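Local coordinates for beta-ketoacyl-[acyl-carrier-protein] synthase FabY (Pseudomonas aeruginosa, PDB 4CW4) that catalyses the condensation of acetyl-CoA with malonyl-acyl carrier protein to give acetoacetyl-acyl carrier protein, the primer of fatty acid synthesis, at residues 224-229 with 263-268; 193-198 with 367-372; 393-398 with 411-416. One frame throughout, in Å; residues are numbered along the deposited sequence. Where two conformers were deposited one is given.

Interaction 1 of 3, residues 224-229 with 263-268; sequences VFSGSI and MPTDFI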
loop_
_atom_site.group_PDB
_atom_site.type_symbol
_atom_site.label_atom_id
_atom_site.label_comp_id
_atom_site.label_asym_id
_atom_site.label_seq_id
_atom_site.Cartn_x
_atom_site.Cartn_y
_atom_site.Cartn_z
ATOM N N VAL A 224 4.406 13.743 -2.895
ATOM C CA VAL A 224 3.105 13.228 -3.294
ATOM C C VAL A 224 2.841 11.927 -2.556
ATOM O O VAL A 224 3.673 11.017 -2.592
ATOM C CB VAL A 224 3.016 12.969 -4.813
ATOM C CG1 VAL A 224 1.646 12.423 -5.184
ATOM C CG2 VAL A 224 3.319 14.247 -5.594
ATOM N N PHE A 225 1.688 11.852 -1.894
ATOM C CA PHE A 225 1.221 10.643 -1.220
ATOM C C PHE A 225 -0.204 10.309 -1.635
ATOM O O PHE A 225 -1.106 11.111 -1.400
ATOM C CB PHE A 225 1.311 10.808 0.285
ATOM C CG PHE A 225 2.681 11.229 0.745
ATOM C CD1 PHE A 225 3.772 10.383 0.599
ATOM C CD2 PHE A 225 2.891 12.486 1.284
ATOM C CE1 PHE A 225 5.034 10.790 1.013
ATOM C CE2 PHE A 225 4.154 12.888 1.685
ATOM C CZ PHE A 225 5.220 12.050 1.548
ATOM N N SER A 226 -0.388 9.130 -2.242
ATOM C CA SER A 226 -1.708 8.707 -2.723
ATOM C C SER A 226 -1.806 7.178 -2.697
ATOM O O SER A 226 -1.111 6.553 -1.913
ATOM C CB SER A 226 -2.003 9.270 -4.111
ATOM O OG SER A 226 -3.350 9.010 -4.448
ATOM N N GLY A 227 -2.679 6.599 -3.517
ATOM C CA GLY A 227 -2.803 5.153 -3.641
ATOM C C GLY A 227 -4.240 4.675 -3.548
ATOM O O GLY A 227 -5.179 5.474 -3.537
ATOM N N SER A 228 -4.398 3.355 -3.526
ATOM C CA SER A 228 -5.700 2.693 -3.341
ATOM C C SER A 228 -5.494 1.570 -2.332
ATOM O O SER A 228 -4.355 1.131 -2.122
ATOM C CB SER A 228 -6.197 2.094 -4.660
ATOM O OG SER A 228 -5.286 1.104 -5.145
ATOM N N ILE A 229 -6.561 1.105 -1.687
ATOM C CA ILE A 229 -6.422 -0.090 -0.853
ATOM C C ILE A 229 -6.638 -1.402 -1.585
ATOM O O ILE A 229 -6.119 -2.419 -1.147
ATOM C CB ILE A 229 -7.280 -0.099 0.442
ATOM C CG1 ILE A 229 -8.786 -0.196 0.165
ATOM C CG2 ILE A 229 -6.931 1.105 1.306
ATOM C CD1 ILE A 229 -9.607 -0.361 1.470
ATOM N N MET A 263 0.199 3.160 -7.973
ATOM C CA MET A 263 0.121 3.824 -9.263
ATOM C C MET A 263 -0.666 5.136 -9.290
ATOM O O MET A 263 -0.324 6.011 -10.083
ATOM C CB MET A 263 -0.335 2.849 -10.347
ATOM C CG MET A 263 0.778 1.883 -10.687
ATOM S SD MET A 263 1.990 2.664 -11.807
ATOM C CE MET A 263 3.485 1.759 -11.413
ATOM N N PRO A 264 -1.691 5.307 -8.425
ATOM C CA PRO A 264 -2.315 6.637 -8.368
ATOM C C PRO A 264 -1.310 7.733 -7.989
ATOM O O PRO A 264 -1.419 8.847 -8.465
ATOM C CB PRO A 264 -3.391 6.470 -7.289
ATOM C CG PRO A 264 -3.803 5.033 -7.437
ATOM C CD PRO A 264 -2.482 4.315 -7.679
ATOM N N THR A 265 -0.340 7.389 -7.153
ATOM C CA THR A 265 0.753 8.270 -6.752
ATOM C C THR A 265 1.798 8.389 -7.869
ATOM O O THR A 265 2.205 9.486 -8.256
ATOM C CB THR A 265 1.454 7.663 -5.510
ATOM O OG1 THR A 265 0.450 7.338 -4.544
ATOM C CG2 THR A 265 2.486 8.630 -4.942
ATOM N N ASP A 266 2.241 7.245 -8.380
ATOM C CA ASP A 266 3.282 7.232 -9.395
ATOM C C ASP A 266 2.865 8.013 -10.641
ATOM O O ASP A 266 3.677 8.694 -11.251
ATOM C CB ASP A 266 3.616 5.787 -9.793
ATOM C CG ASP A 266 4.103 4.935 -8.628
ATOM O OD1 ASP A 266 4.747 5.462 -7.695
ATOM O OD2 ASP A 266 3.822 3.712 -8.654
ATOM N N PHE A 267 1.600 7.900 -11.042
ATOM C CA PHE A 267 1.128 8.615 -12.225
ATOM C C PHE A 267 1.194 10.132 -12.019
ATOM O O PHE A 267 1.444 10.879 -12.948
ATOM C CB PHE A 267 -0.301 8.197 -12.587
ATOM C CG PHE A 267 -0.365 7.120 -13.632
ATOM C CD1 PHE A 267 0.509 6.051 -13.613
ATOM C CD2 PHE A 267 -1.295 7.189 -14.658
ATOM C CE1 PHE A 267 0.467 5.071 -14.574
ATOM C CE2 PHE A 267 -1.330 6.203 -15.649
ATOM C CZ PHE A 267 -0.443 5.145 -15.603
ATOM N N ILE A 268 0.968 10.598 -10.807
ATOM C CA ILE A 268 1.053 12.035 -10.560
ATOM C C ILE A 268 2.490 12.551 -10.708
ATOM O O ILE A 268 2.717 13.581 -11.341
ATOM C CB ILE A 268 0.480 12.389 -9.185
ATOM C CG1 ILE A 268 -1.032 12.156 -9.181
ATOM C CG2 ILE A 268 0.756 13.842 -8.806
ATOM C CD1 ILE A 268 -1.625 12.148 -7.801
#

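Interaction 2 of 3, residues 193-198 with 367-372; sequences QMSVVA and SQYVVL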
loop_
_atom_site.group_PDB
_atom_site.type_symbol
_atom_site.label_atom_id
_atom_site.label_comp_id
_atom_site.label_asym_id
_atom_site.label_seq_id
_atom_site.Cartn_x
_atom_site.Cartn_y
_atom_site.Cartn_z
ATOM N N GLN A 193 -7.247 6.793 -14.197
ATOM C CA GLN A 193 -7.933 7.880 -14.882
ATOM C C GLN A 193 -8.453 8.895 -13.865
ATOM O O GLN A 193 -8.281 10.096 -14.037
ATOM C CB GLN A 193 -9.102 7.335 -15.695
ATOM C CG GLN A 193 -8.710 6.313 -16.761
ATOM C CD GLN A 193 -9.898 5.672 -17.401
ATOM O OE1 GLN A 193 -11.037 6.032 -17.142
ATOM N NE2 GLN A 193 -9.639 4.733 -18.260
ATOM N N MET A 194 -9.069 8.405 -12.799
ATOM C CA MET A 194 -9.648 9.275 -11.786
ATOM C C MET A 194 -8.570 10.050 -11.057
ATOM O O MET A 194 -8.753 11.217 -10.752
ATOM C CB MET A 194 -10.509 8.465 -10.811
ATOM C CG MET A 194 -11.823 8.022 -11.449
ATOM S SD MET A 194 -12.873 6.964 -10.440
ATOM C CE MET A 194 -13.095 7.963 -8.969
ATOM N N SER A 195 -7.422 9.424 -10.829
ATOM C CA SER A 195 -6.329 10.102 -10.135
ATOM C C SER A 195 -5.793 11.243 -10.981
ATOM O O SER A 195 -5.561 12.339 -10.485
ATOM C CB SER A 195 -5.190 9.127 -9.787
ATOM O OG SER A 195 -4.206 9.786 -9.006
ATOM N N VAL A 196 -5.570 10.979 -12.265
ATOM C CA VAL A 196 -5.043 12.000 -13.169
ATOM C C VAL A 196 -6.010 13.191 -13.250
ATOM O O VAL A 196 -5.608 14.351 -13.148
ATOM C CB VAL A 196 -4.766 11.386 -14.570
ATOM C CG1 VAL A 196 -4.542 12.452 -15.642
ATOM C CG2 VAL A 196 -3.584 10.419 -14.495
ATOM N N VAL A 197 -7.290 12.899 -13.408
ATOM C CA VAL A 197 -8.288 13.964 -13.554
ATOM C C VAL A 197 -8.501 14.749 -12.252
ATOM O O VAL A 197 -8.600 15.991 -12.260
ATOM C CB VAL A 197 -9.604 13.386 -14.122
ATOM C CG1 VAL A 197 -10.692 14.393 -14.126
ATOM C CG2 VAL A 197 -9.348 12.843 -15.529
ATOM N N ALA A 198 -8.523 14.044 -11.127
ATOM C CA ALA A 198 -8.629 14.689 -9.824
ATOM C C ALA A 198 -7.407 15.532 -9.495
ATOM O O ALA A 198 -7.531 16.604 -8.911
ATOM C CB ALA A 198 -8.862 13.651 -8.739
ATOM N N SER A 367 -11.908 10.005 -6.186
ATOM C CA SER A 367 -10.512 10.426 -6.140
ATOM C C SER A 367 -10.499 11.867 -5.698
ATOM O O SER A 367 -11.211 12.700 -6.250
ATOM C CB SER A 367 -9.790 10.279 -7.479
ATOM O OG SER A 367 -8.425 10.651 -7.331
ATOM N N GLN A 368 -9.664 12.160 -4.707
ATOM C CA GLN A 368 -9.621 13.462 -4.046
ATOM C C GLN A 368 -8.181 13.791 -3.713
ATOM O O GLN A 368 -7.447 12.908 -3.291
ATOM C CB GLN A 368 -10.401 13.411 -2.732
ATOM C CG GLN A 368 -11.864 13.043 -2.827
ATOM C CD GLN A 368 -12.737 14.203 -3.212
ATOM O OE1 GLN A 368 -12.354 15.042 -4.027
ATOM N NE2 GLN A 368 -13.928 14.256 -2.637
ATOM N N TYR A 369 -7.819 15.063 -3.850
ATOM C CA TYR A 369 -6.503 15.564 -3.464
ATOM C C TYR A 369 -6.605 16.894 -2.731
ATOM O O TYR A 369 -7.440 17.734 -3.059
ATOM C CB TYR A 369 -5.576 15.713 -4.693
ATOM C CG TYR A 369 -5.225 14.373 -5.220
ATOM C CD1 TYR A 369 -4.257 13.610 -4.591
ATOM C CD2 TYR A 369 -5.919 13.821 -6.292
ATOM C CE1 TYR A 369 -3.975 12.340 -5.021
ATOM C CE2 TYR A 369 -5.648 12.559 -6.724
ATOM C CZ TYR A 369 -4.683 11.819 -6.091
ATOM O OH TYR A 369 -4.393 10.529 -6.493
ATOM N N VAL A 370 -5.732 17.076 -1.744
ATOM C CA VAL A 370 -5.497 18.400 -1.185
ATOM C C VAL A 370 -4.054 18.777 -1.478
ATOM O O VAL A 370 -3.169 17.908 -1.568
ATOM C CB VAL A 370 -5.758 18.488 0.344
ATOM C CG1 VAL A 370 -7.253 18.260 0.647
ATOM C CG2 VAL A 370 -4.864 17.537 1.130
ATOM N N VAL A 371 -3.828 20.072 -1.637
ATOM C CA VAL A 371 -2.485 20.606 -1.834
ATOM C C VAL A 371 -2.117 21.339 -0.563
ATOM O O VAL A 371 -2.810 22.265 -0.174
ATOM C CB VAL A 371 -2.414 21.563 -3.028
ATOM C CG1 VAL A 371 -0.978 21.997 -3.279
ATOM C CG2 VAL A 371 -3.008 20.931 -4.266
ATOM N N LEU A 372 -1.049 20.901 0.093
ATOM C CA LEU A 372 -0.552 21.528 1.306
ATOM C C LEU A 372 0.720 22.298 1.008
ATOM O O LEU A 372 1.549 21.872 0.193
ATOM C CB LEU A 372 -0.216 20.478 2.373
ATOM C CG LEU A 372 -1.302 19.455 2.695
ATOM C CD1 LEU A 372 -0.815 18.473 3.753
ATOM C CD2 LEU A 372 -2.585 20.175 3.153
#

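Interaction 3 of 3, residues 393-398 with 411-416; sequences FINADG and YLTVAK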
loop_
_atom_site.group_PDB
_atom_site.type_symbol
_atom_site.label_atom_id
_atom_site.label_comp_id
_atom_site.label_asym_id
_atom_site.label_seq_id
_atom_site.Cartn_x
_atom_site.Cartn_y
_atom_site.Cartn_z
ATOM N N PHE A 393 -3.698 11.328 14.292
ATOM C CA PHE A 393 -3.325 10.265 15.212
ATOM C C PHE A 393 -3.873 8.936 14.741
ATOM O O PHE A 393 -5.026 8.827 14.316
ATOM C CB PHE A 393 -3.800 10.604 16.615
ATOM C CG PHE A 393 -3.149 11.845 17.162
ATOM C CD1 PHE A 393 -1.807 11.850 17.508
ATOM C CD2 PHE A 393 -3.864 13.015 17.278
ATOM C CE1 PHE A 393 -1.208 13.012 17.967
ATOM C CE2 PHE A 393 -3.270 14.172 17.740
ATOM C CZ PHE A 393 -1.944 14.166 18.099
ATOM N N ILE A 394 -3.010 7.930 14.813
ATOM C CA ILE A 394 -3.287 6.598 14.331
ATOM C C ILE A 394 -2.970 5.605 15.445
ATOM O O ILE A 394 -1.884 5.638 16.019
ATOM C CB ILE A 394 -2.394 6.277 13.113
ATOM C CG1 ILE A 394 -2.799 7.156 11.916
ATOM C CG2 ILE A 394 -2.464 4.798 12.757
ATOM C CD1 ILE A 394 -1.816 7.124 10.729
ATOM N N ASN A 395 -3.910 4.725 15.741
ATOM C CA ASN A 395 -3.745 3.715 16.784
ATOM C C ASN A 395 -4.455 2.435 16.376
ATOM O O ASN A 395 -5.613 2.467 15.942
ATOM C CB ASN A 395 -4.333 4.196 18.116
ATOM C CG ASN A 395 -3.562 5.361 18.696
ATOM O OD1 ASN A 395 -3.881 6.533 18.424
ATOM N ND2 ASN A 395 -2.527 5.053 19.482
ATOM N N ALA A 396 -3.768 1.309 16.546
ATOM C CA ALA A 396 -4.331 -0.007 16.268
ATOM C C ALA A 396 -5.167 -0.469 17.473
ATOM O O ALA A 396 -5.375 0.286 18.426
ATOM C CB ALA A 396 -3.221 -1.004 15.928
ATOM N N ASP A 397 -5.652 -1.702 17.423
ATOM C CA ASP A 397 -6.680 -2.168 18.346
ATOM C C ASP A 397 -6.153 -3.099 19.439
ATOM O O ASP A 397 -6.918 -3.538 20.278
ATOM C CB ASP A 397 -7.747 -2.943 17.565
ATOM C CG ASP A 397 -8.696 -2.052 16.794
ATOM O OD1 ASP A 397 -8.798 -0.830 17.074
ATOM O OD2 ASP A 397 -9.374 -2.605 15.893
ATOM N N GLY A 398 -4.867 -3.425 19.417
ATOM C CA GLY A 398 -4.340 -4.436 20.308
ATOM C C GLY A 398 -4.689 -5.819 19.784
ATOM O O GLY A 398 -4.954 -6.001 18.578
ATOM N N TYR A 411 -10.684 4.915 20.253
ATOM C CA TYR A 411 -10.769 5.708 21.483
ATOM C C TYR A 411 -9.554 6.614 21.596
ATOM O O TYR A 411 -9.650 7.784 21.938
ATOM C CB TYR A 411 -10.869 4.819 22.727
ATOM C CG TYR A 411 -12.242 4.238 22.976
ATOM C CD1 TYR A 411 -12.614 3.027 22.401
ATOM C CD2 TYR A 411 -13.166 4.892 23.790
ATOM C CE1 TYR A 411 -13.866 2.486 22.618
ATOM C CE2 TYR A 411 -14.426 4.353 24.015
ATOM C CZ TYR A 411 -14.767 3.149 23.414
ATOM O OH TYR A 411 -16.002 2.574 23.610
ATOM N N LEU A 412 -8.398 6.023 21.334
ATOM C CA LEU A 412 -7.121 6.705 21.457
ATOM C C LEU A 412 -6.961 7.803 20.402
ATOM O O LEU A 412 -6.518 8.904 20.726
ATOM C CB LEU A 412 -5.974 5.707 21.355
ATOM C CG LEU A 412 -5.683 4.870 22.608
ATOM C CD1 LEU A 412 -6.873 4.072 23.091
ATOM C CD2 LEU A 412 -4.513 3.946 22.342
ATOM N N THR A 413 -7.327 7.515 19.151
ATOM C CA THR A 413 -7.152 8.517 18.104
ATOM C C THR A 413 -8.052 9.730 18.342
ATOM O O THR A 413 -7.611 10.865 18.193
ATOM C CB THR A 413 -7.352 7.960 16.669
ATOM O OG1 THR A 413 -8.724 7.627 16.418
ATOM C CG2 THR A 413 -6.509 6.711 16.437
ATOM N N VAL A 414 -9.308 9.502 18.701
ATOM C CA VAL A 414 -10.222 10.618 18.924
ATOM C C VAL A 414 -9.799 11.442 20.145
ATOM O O VAL A 414 -9.758 12.664 20.089
ATOM C CB VAL A 414 -11.690 10.149 19.050
ATOM C CG1 VAL A 414 -12.610 11.332 19.331
ATOM C CG2 VAL A 414 -12.124 9.416 17.756
ATOM N N ALA A 415 -9.467 10.767 21.238
ATOM C CA ALA A 415 -9.040 11.459 22.449
ATOM C C ALA A 415 -7.808 12.304 22.171
ATOM O O ALA A 415 -7.757 13.481 22.556
ATOM C CB ALA A 415 -8.767 10.475 23.573
ATOM N N LYS A 416 -6.799 11.717 21.531
ATOM C CA LYS A 416 -5.567 12.472 21.266
ATOM C C LYS A 416 -5.837 13.643 20.320
ATOM O O LYS A 416 -5.246 14.720 20.454
ATOM C CB LYS A 416 -4.473 11.579 20.677
ATOM C CG LYS A 416 -3.923 10.560 21.637
ATOM C CD LYS A 416 -2.839 9.724 20.996
ATOM C CE LYS A 416 -1.576 10.527 20.775
ATOM N NZ LYS A 416 -0.483 9.756 20.137
HETATM O O HOH W 1 -1.684 8.113 18.266
#

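Interaction 1 of 3, residues 224-229 with 263-268
In the N-terminal half of the thiolase-like ketosynthase fold, strand 222-225 runs out into a loop that lies across the first turn of helix 263-273, and this buried junction is where 224-229 meets 263-268. The backbones come closest at Ser-226 and Thr-265, whose CA atoms are 4.7 Å apart, and Pro-264 lies next to Gly-227 one step further on. Thr-265 is the central side chain. Its CG2 is anti to the backbone N and slides past Val-224, sitting 3.6 Å from Val-224 O and against Val-224 CG1. Its OG1 lies beside its own backbone N, 2.9 Å from Ser-226 C and 3.2 Å from Ser-226 CB, so the hydroxyl is pressed tightly onto the loop; it hydrogen-bonds to Ser-281 OG, which ties the helix to the neighbouring strand 278-283. At the N-terminal end of the helix, Pro-264 lays its ring along the glycine: CG is 3.9 Å from Gly-227 CA, while CB touches Gly-227 N. Gly-227 has phi 131° and psi -174°, at which a side chain would collide with the preceding carbonyl oxygen. Ser-226 OG, anti to its own backbone N (chi1 -171°), lies 3.8 Å from Pro-264 CB and hydrogen-bonds Tyr-369 OH. Ser-228, whose side chain lies about 11 Å from that of the probable active-site Cys-286, turns its OG to Gln-232. The far side of the helix meets the second subunit, where Asp-266 OD1 hydrogen-bonds Asn-543 ND2 of that neighbouring chain. One turn along from Pro-264, Ile-268 closes the contact with aliphatic packing: it crosses Val-224 obliquely, with its CG2 4.0 Å from Val-224 CG1 and almost as near to Val-224 CG2.

Interaction 2 of 3, residues 193-198 with 367-372
Helix 193-198 passes over strand 367-372 with the two axes 7.5 Å apart at closest approach and their directions 35° from parallel. Within these segments the strand's share of the contact falls on Ser-367 and Tyr-369, alternate residues on one side of the strand, which both direct their CB toward the helix. Ser-367 packs into the turn made by Met-194, Ser-195 and Ala-198: its OG, anti to the backbone N, lies 3.3 Å from Ala-198 CB and donates to Asn-312 O on the adjoining strand 307-314. Met-194 bends at chi3 (56°) so that its CE comes back to 3.7 Å from Ser-367 N. Tyr-369 reaches back along the helix, with Ala-198 CB at the edge of its ring, in plane, 3.8 Å from CD2. Its phenol tip then meets Ser-195, where Ser-195 OG and Tyr-369 OH form a short hydrogen bond of 2.6 Å in which either could be the donor. Both hydroxyls are buried, and each has a second partner, Pro-264 O for Ser-195 and Ser-226 for the phenol, which fixes the direction of the tyrosine. Strands 10-19 and 307-314 flank this strand, and the helix packed on it belongs to the N-terminal half of the layered alpha-beta-alpha-beta-alpha arrangement of the thiolase-like fold.

Interaction 3 of 3, residues 393-398 with 411-416
Phe-393 and Lys-416 make the outer, partly exposed portion of this contact, whereas Asn-395, Leu-412 and Thr-413 pack the buried portion, where strand 387-394 passes into a loop over helix 409-425. On the buried side, Thr-413 CG2 lies between the Phe-393 carbonyl oxygen and the Asn-395 side-chain oxygen OD1, 3.3 Å from each, while its OG1 turns to Ser-546. Leu-412 CB lies 3.6 Å from Asn-395 CG, the two side chains crossing at about a right angle. At the outer edge, Lys-416 arches across Phe-393: its CB stands over one ring face, 3.9 Å from the centroid, in a CH-pi contact, and the bend at chi3 (71°) brings CE to 3.5 Å from Phe-393 CD1. Only the polar tip is met by solvent: a water accepts from Lys-416 NZ (2.8 Å) and lies 2.7 Å from Asn-395 OD1, to which it can donate. Asn-395 ND2 hydrogen-bonds Val-276 O of the second subunit. The lysine thus divides its roles, its aliphatic part packing on the Phe-393 ring of its own chain while its probably charged ammonium group forms a salt bridge with Asp-220 of the second subunit.

Overall arrangement
Interactions 1 and 2 form one continuous buried unit, with centres 9 Å apart and 224-229/263-268 nested in the loop closed by 193-198/367-372. They join through Ser-226 OG to Tyr-369 OH at 2.8 Å and Ser-195 OG to Pro-264 O at 3.0 Å, both probable hydrogen bonds, with Ile-268 CD1 packed against Tyr-369 OH and Ser-195 OG. Interaction 3 follows later in the chain, its centre about 25 Å from that of interaction 1. Between side chains, Thr-413 of interaction 3 is about 9 Å from the predicted active-site His-439 and Gln-368 of interaction 2 about 12 Å from the predicted His-477. Interactions 1 and 3 both touch the second subunit; interaction 2 does not.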